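DNMT2 (Spodoptera frugiperda, PDB 4H0N) methylates cytosine 38 in the anticodon loop of tRNA(Asp), using S-adenosylmethionine as methyl donor, and also has DNA (cytosine-5)-methyltransferase activity. Local coordinates at residues 222-227 against 247-252; 189-194 against 226-231. The protein carries 3 engineered substitutions. One frame throughout, in Å; residues are numbered along the deposited sequence.

How the contacts relate
Contacts 1 and 2 meet at the turn that follows strand 222-223: both include Thr226 and Ser227, and their centres lie about 12 Å apart. Contact 1 pairs this strand with 247-248, whereas contact 2 lays the loop 189-194 against the chain just beyond the turn. They also touch directly. Cys223 SG packs on Arg229 O at 3.4 Å, and Lys225 O meets Ser194 CB at 3.4 Å, beside the backbone hydrogen bond between Lys225 and Leu195. Both contacts lie away from the S-adenosylhomocysteine pocket and from Cys79, the probable catalytic residue, in a region consistent with the smaller domain of the enzyme.

Contact 1 (222-227 against 247-252); sequences ICYKTS and IFTDKP
Thr249 OG1 is held by two hydrogen bonds, one to Leu280 O and a weak one from Lys251 N. Cys223 O has one, from Thr249 N at 3.2 Å and nearly along the C=O axis (C=O...donor angle 172°), with an added CA-H...O contact from Phe248. The other bond between the strands runs from Cys223 N to Ile247 O, again almost in line with the carbonyl, and there the CA-H of Ile222 supplies the second contact at 3.2 Å from CA to Ile247 O. Cys223 thus uses both its N-H and its C=O toward residues on either side of Phe248, as parallel pairing requires. Ile222 and Ile247 project from one face of the sheet, Cys223 and Phe248 from the other. Phe248 sets CG anti to its backbone N (chi1 173°), which brings the ring toward the partner chain; CE1 presents the ring edge to Lys225 N at 3.7 Å, while CD1 sits by Cys223 O. Beyond the pairing, Tyr224 and Thr249 point the same way, side by side. With CG anti to the carbonyl carbon (chi1 -39°), the Tyr224 ring brings CD1 to 3.5 Å from Thr249 CG2 and also close to Lys251 O. A type I turn from Tyr224 to Ser227, closed by Ser227 N to Tyr224 O at 3.0 Å, carries the first chain away, while the second runs to Pro252, the N-cap of helix 253-262, whose Arg253 and Val256 pack against Tyr224. The result is a two-stranded parallel sheet, its strands joined by a long irregular connection, separate from the mixed seven-stranded sheet of the Rossmann-like methyltransferase core.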
loop_
_atom_site.group_PDB
_atom_site.type_symbol
_atom_site.label_atom_id
_atom_site.label_comp_id
_atom_site.label_asym_id
_atom_site.label_seq_id
_atom_site.Cartn_x
_atom_site.Cartn_y
_atom_site.Cartn_z
ATOM N N ILE A 222 -3.991 -20.317 3.068
ATOM C CA ILE A 222 -2.815 -20.889 2.442
ATOM C C ILE A 222 -2.771 -20.630 0.942
ATOM O O ILE A 222 -3.798 -20.663 0.263
ATOM C CB ILE A 222 -2.726 -22.402 2.699
ATOM C CG1 ILE A 222 -3.215 -22.725 4.114
ATOM C CG2 ILE A 222 -1.304 -22.901 2.450
ATOM C CD1 ILE A 222 -2.170 -23.328 5.014
ATOM N N CYS A 223 -1.571 -20.367 0.437
ATOM C CA CYS A 223 -1.349 -20.245 -0.997
ATOM C C CYS A 223 -0.361 -21.275 -1.527
ATOM O O CYS A 223 0.504 -21.767 -0.798
ATOM C CB CYS A 223 -0.870 -18.842 -1.346
ATOM S SG CYS A 223 -2.159 -17.621 -1.164
ATOM N N TYR A 224 -0.504 -21.590 -2.809
ATOM C CA TYR A 224 0.382 -22.520 -3.491
ATOM C C TYR A 224 0.854 -21.847 -4.774
ATOM O O TYR A 224 0.400 -20.751 -5.101
ATOM C CB TYR A 224 -0.352 -23.829 -3.777
ATOM C CG TYR A 224 -1.253 -24.245 -2.636
ATOM C CD1 TYR A 224 -0.802 -25.102 -1.641
ATOM C CD2 TYR A 224 -2.550 -23.755 -2.543
ATOM C CE1 TYR A 224 -1.621 -25.466 -0.591
ATOM C CE2 TYR A 224 -3.372 -24.109 -1.496
ATOM C CZ TYR A 224 -2.905 -24.964 -0.527
ATOM O OH TYR A 224 -3.742 -25.306 0.507
ATOM N N LYS A 225 1.769 -22.485 -5.496
ATOM C CA LYS A 225 2.315 -21.894 -6.716
ATOM C C LYS A 225 1.253 -21.658 -7.794
ATOM O O LYS A 225 1.414 -20.782 -8.645
ATOM C CB LYS A 225 3.448 -22.758 -7.265
ATOM C CG LYS A 225 3.022 -24.172 -7.605
ATOM C CD LYS A 225 4.232 -25.057 -7.854
ATOM C CE LYS A 225 3.910 -26.520 -7.580
ATOM N NZ LYS A 225 5.034 -27.419 -7.965
ATOM N N THR A 226 0.167 -22.429 -7.746
ATOM C CA THR A 226 -0.910 -22.312 -8.724
ATOM C C THR A 226 -1.958 -21.269 -8.325
ATOM O O THR A 226 -2.849 -20.950 -9.113
ATOM C CB THR A 226 -1.613 -23.674 -8.982
ATOM O OG1 THR A 226 -2.302 -24.101 -7.800
ATOM C CG2 THR A 226 -0.602 -24.738 -9.395
ATOM N N SER A 227 -1.850 -20.744 -7.107
ATOM C CA SER A 227 -2.775 -19.717 -6.612
ATOM C C SER A 227 -2.785 -18.445 -7.460
ATOM O O SER A 227 -1.736 -17.908 -7.821
ATOM C CB SER A 227 -2.446 -19.341 -5.162
ATOM O OG SER A 227 -3.146 -20.150 -4.234
ATOM N N ILE A 247 -0.367 -17.417 3.826
ATOM C CA ILE A 247 0.731 -18.324 4.136
ATOM C C ILE A 247 0.992 -19.195 2.905
ATOM O O ILE A 247 0.064 -19.504 2.154
ATOM C CB ILE A 247 0.376 -19.178 5.372
ATOM C CG1 ILE A 247 0.401 -18.300 6.618
ATOM C CG2 ILE A 247 1.333 -20.329 5.551
ATOM C CD1 ILE A 247 1.666 -17.495 6.748
ATOM N N PHE A 248 2.249 -19.565 2.678
ATOM C CA PHE A 248 2.607 -20.339 1.496
ATOM C C PHE A 248 3.204 -21.701 1.836
ATOM O O PHE A 248 3.874 -21.860 2.858
ATOM C CB PHE A 248 3.593 -19.550 0.631
ATOM C CG PHE A 248 4.146 -20.338 -0.515
ATOM C CD1 PHE A 248 3.401 -20.512 -1.667
ATOM C CD2 PHE A 248 5.401 -20.919 -0.437
ATOM C CE1 PHE A 248 3.896 -21.250 -2.726
ATOM C CE2 PHE A 248 5.905 -21.652 -1.491
ATOM C CZ PHE A 248 5.153 -21.818 -2.638
ATOM N N THR A 249 2.962 -22.673 0.960
ATOM C CA THR A 249 3.620 -23.972 1.033
ATOM C C THR A 249 3.912 -24.480 -0.371
ATOM O O THR A 249 3.290 -24.043 -1.337
ATOM C CB THR A 249 2.768 -25.014 1.769
ATOM O OG1 THR A 249 3.570 -26.168 2.036
ATOM C CG2 THR A 249 1.578 -25.427 0.934
ATOM N N ASP A 250 4.867 -25.398 -0.482
ATOM C CA ASP A 250 5.222 -25.975 -1.774
ATOM C C ASP A 250 4.450 -27.263 -1.984
ATOM O O ASP A 250 4.442 -27.826 -3.080
ATOM C CB ASP A 250 6.723 -26.251 -1.842
ATOM C CG ASP A 250 7.553 -25.016 -1.573
ATOM O OD1 ASP A 250 8.020 -24.388 -2.547
ATOM O OD2 ASP A 250 7.731 -24.669 -0.384
ATOM N N LYS A 251 3.800 -27.722 -0.919
ATOM C CA LYS A 251 3.072 -28.984 -0.934
ATOM C C LYS A 251 1.764 -28.836 -1.714
ATOM O O LYS A 251 1.227 -27.737 -1.831
ATOM C CB LYS A 251 2.765 -29.454 0.499
ATOM C CG LYS A 251 3.959 -29.749 1.404
ATOM C CD LYS A 251 4.702 -30.944 0.872
ATOM C CE LYS A 251 5.375 -31.755 1.960
ATOM N NZ LYS A 251 6.448 -32.587 1.381
ATOM N N PRO A 252 1.263 -29.940 -2.285
ATOM C CA PRO A 252 -0.046 -29.943 -2.948
ATOM C C PRO A 252 -1.166 -29.606 -1.968
ATOM O O PRO A 252 -1.082 -29.955 -0.789
ATOM C CB PRO A 252 -0.188 -31.389 -3.431
ATOM C CG PRO A 252 1.213 -31.871 -3.562
ATOM C CD PRO A 252 1.962 -31.224 -2.447
#

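Contact 2 (189-194 against 226-231); sequences FGVPHS and TSKRSC
Lys228 lays the start of its side chain across the backbone of Pro192, CG standing 3.1 Å from Pro192 O and 3.8 Å from Ser194 N. The chain is bent twice, at chi2 (126°) and chi4 (-64°), and so folds its end back toward the same carbonyl. Lys228 NZ makes a weak hydrogen bond to Pro192 O, 3.4 Å long, and has Val191 CG1 as a neighbour, the valine and lysine side chains crossing at about a right angle. Pro192 in turn directs its ring at the lysine backbone, with CB 3.7 Å from Lys228 O. Where the backbones run nearest, at Ser194 and Lys228, contact is made mainly by backbone atoms, with Ser194 CB added: the CA-H of Ser194 points at Ser227 O, with CA 3.3 Å from that oxygen, and Ser194 CB lies near Ser227 O and Thr226 O. On the side of 226-231 most of the buried area belongs to Lys228; its one hydrogen bond across the segments is weak. His193 CB points away from 226-231, and its side chain touches Pro156. Its ND1 donates to Ser194 O at 2.9 Å with an N-H...acceptor angle of 152°, the oxygen close to the imidazole plane and the donor in the plane of the carbonyl; this should limit rotation of the ring. Further along, Arg229 NH2 forms a salt bridge with Asp221 OD1, and Ser230 OG hydrogen-bonds to Pro156 O and Asn157 ND2, in the loop that His193 also touches. This is a surface contact between two irregular loops, joining the chain that follows strand 161-168 of the central methyltransferase sheet to the connection between strands 222-223 and 247-248.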
loop_
_atom_site.group_PDB
_atom_site.type_symbol
_atom_site.label_atom_id
_atom_site.label_comp_id
_atom_site.label_asym_id
_atom_site.label_seq_id
_atom_site.Cartn_x
_atom_site.Cartn_y
_atom_site.Cartn_z
ATOM N N PHE A 189 -7.432 -6.157 -17.542
ATOM C CA PHE A 189 -6.152 -6.854 -17.460
ATOM C C PHE A 189 -6.319 -8.366 -17.457
ATOM O O PHE A 189 -5.338 -9.106 -17.416
ATOM C CB PHE A 189 -5.364 -6.397 -16.234
ATOM C CG PHE A 189 -4.949 -4.953 -16.289
ATOM C CD1 PHE A 189 -5.811 -3.953 -15.862
ATOM C CD2 PHE A 189 -3.696 -4.596 -16.765
ATOM C CE1 PHE A 189 -5.431 -2.622 -15.910
ATOM C CE2 PHE A 189 -3.308 -3.266 -16.814
ATOM C CZ PHE A 189 -4.178 -2.279 -16.386
ATOM N N GLY A 190 -7.566 -8.819 -17.509
ATOM C CA GLY A 190 -7.856 -10.240 -17.570
ATOM C C GLY A 190 -7.769 -10.936 -16.225
ATOM O O GLY A 190 -8.138 -10.379 -15.200
ATOM N N VAL A 191 -7.275 -12.165 -16.231
ATOM C CA VAL A 191 -7.188 -12.955 -15.012
ATOM C C VAL A 191 -5.783 -12.859 -14.432
ATOM O O VAL A 191 -4.808 -12.980 -15.170
ATOM C CB VAL A 191 -7.557 -14.417 -15.304
ATOM C CG1 VAL A 191 -7.197 -15.324 -14.134
ATOM C CG2 VAL A 191 -9.040 -14.517 -15.639
ATOM N N PRO A 192 -5.673 -12.618 -13.110
ATOM C CA PRO A 192 -4.356 -12.497 -12.475
ATOM C C PRO A 192 -3.522 -13.744 -12.724
ATOM O O PRO A 192 -4.066 -14.848 -12.753
ATOM C CB PRO A 192 -4.694 -12.382 -10.983
ATOM C CG PRO A 192 -6.086 -11.875 -10.942
ATOM C CD PRO A 192 -6.768 -12.478 -12.134
ATOM N N HIS A 193 -2.223 -13.571 -12.925
ATOM C CA HIS A 193 -1.343 -14.712 -13.145
ATOM C C HIS A 193 -1.111 -15.470 -11.840
ATOM O O HIS A 193 -1.325 -14.929 -10.757
ATOM C CB HIS A 193 -0.010 -14.249 -13.738
ATOM C CG HIS A 193 0.634 -13.128 -12.985
ATOM N ND1 HIS A 193 0.997 -13.230 -11.656
ATOM C CD2 HIS A 193 0.986 -11.879 -13.373
ATOM C CE1 HIS A 193 1.541 -12.093 -11.264
ATOM N NE2 HIS A 193 1.547 -11.258 -12.282
ATOM N N SER A 194 -0.665 -16.719 -11.946
ATOM C CA SER A 194 -0.319 -17.504 -10.768
ATOM C C SER A 194 0.866 -16.876 -10.036
ATOM O O SER A 194 1.389 -15.837 -10.445
ATOM C CB SER A 194 0.018 -18.940 -11.160
ATOM O OG SER A 194 1.281 -19.004 -11.794
ATOM N N THR A 226 0.167 -22.429 -7.746
ATOM C CA THR A 226 -0.910 -22.312 -8.724
ATOM C C THR A 226 -1.958 -21.269 -8.325
ATOM O O THR A 226 -2.849 -20.950 -9.113
ATOM C CB THR A 226 -1.613 -23.674 -8.982
ATOM O OG1 THR A 226 -2.302 -24.101 -7.800
ATOM C CG2 THR A 226 -0.602 -24.738 -9.395
ATOM N N SER A 227 -1.850 -20.744 -7.107
ATOM C CA SER A 227 -2.775 -19.717 -6.612
ATOM C C SER A 227 -2.785 -18.445 -7.460
ATOM O O SER A 227 -1.736 -17.908 -7.821
ATOM C CB SER A 227 -2.446 -19.341 -5.162
ATOM O OG SER A 227 -3.146 -20.150 -4.234
ATOM N N LYS A 228 -3.979 -17.952 -7.757
ATOM C CA LYS A 228 -4.117 -16.709 -8.500
ATOM C C LYS A 228 -4.645 -15.596 -7.608
ATOM O O LYS A 228 -5.141 -14.578 -8.090
ATOM C CB LYS A 228 -5.027 -16.908 -9.710
ATOM C CG LYS A 228 -4.288 -17.399 -10.944
ATOM C CD LYS A 228 -4.908 -18.654 -11.515
ATOM C CE LYS A 228 -4.188 -19.086 -12.792
ATOM N NZ LYS A 228 -4.329 -18.076 -13.885
ATOM N N ARG A 229 -4.519 -15.794 -6.300
ATOM C CA ARG A 229 -5.000 -14.834 -5.317
ATOM C C ARG A 229 -4.197 -14.978 -4.038
ATOM O O ARG A 229 -3.552 -15.998 -3.811
ATOM C CB ARG A 229 -6.468 -15.104 -5.006
ATOM C CG ARG A 229 -6.742 -16.551 -4.625
ATOM C CD ARG A 229 -7.869 -16.678 -3.610
ATOM N NE ARG A 229 -7.643 -15.850 -2.428
ATOM C CZ ARG A 229 -6.777 -16.144 -1.463
ATOM N NH1 ARG A 229 -6.048 -17.248 -1.537
ATOM N NH2 ARG A 229 -6.640 -15.330 -0.426
ATOM N N SER A 230 -4.238 -13.952 -3.199
ATOM C CA SER A 230 -3.647 -14.028 -1.868
ATOM C C SER A 230 -4.276 -12.960 -1.005
ATOM O O SER A 230 -4.774 -11.955 -1.515
ATOM C CB SER A 230 -2.135 -13.821 -1.920
ATOM O OG SER A 230 -1.817 -12.546 -2.437
ATOM N N CYS A 231 -4.264 -13.173 0.302
ATOM C CA CYS A 231 -4.832 -12.191 1.216
ATOM C C CYS A 231 -3.976 -10.937 1.317
ATOM O O CYS A 231 -2.802 -10.941 0.956
ATOM C CB CYS A 231 -5.060 -12.798 2.599
ATOM S SG CYS A 231 -6.516 -13.863 2.697
#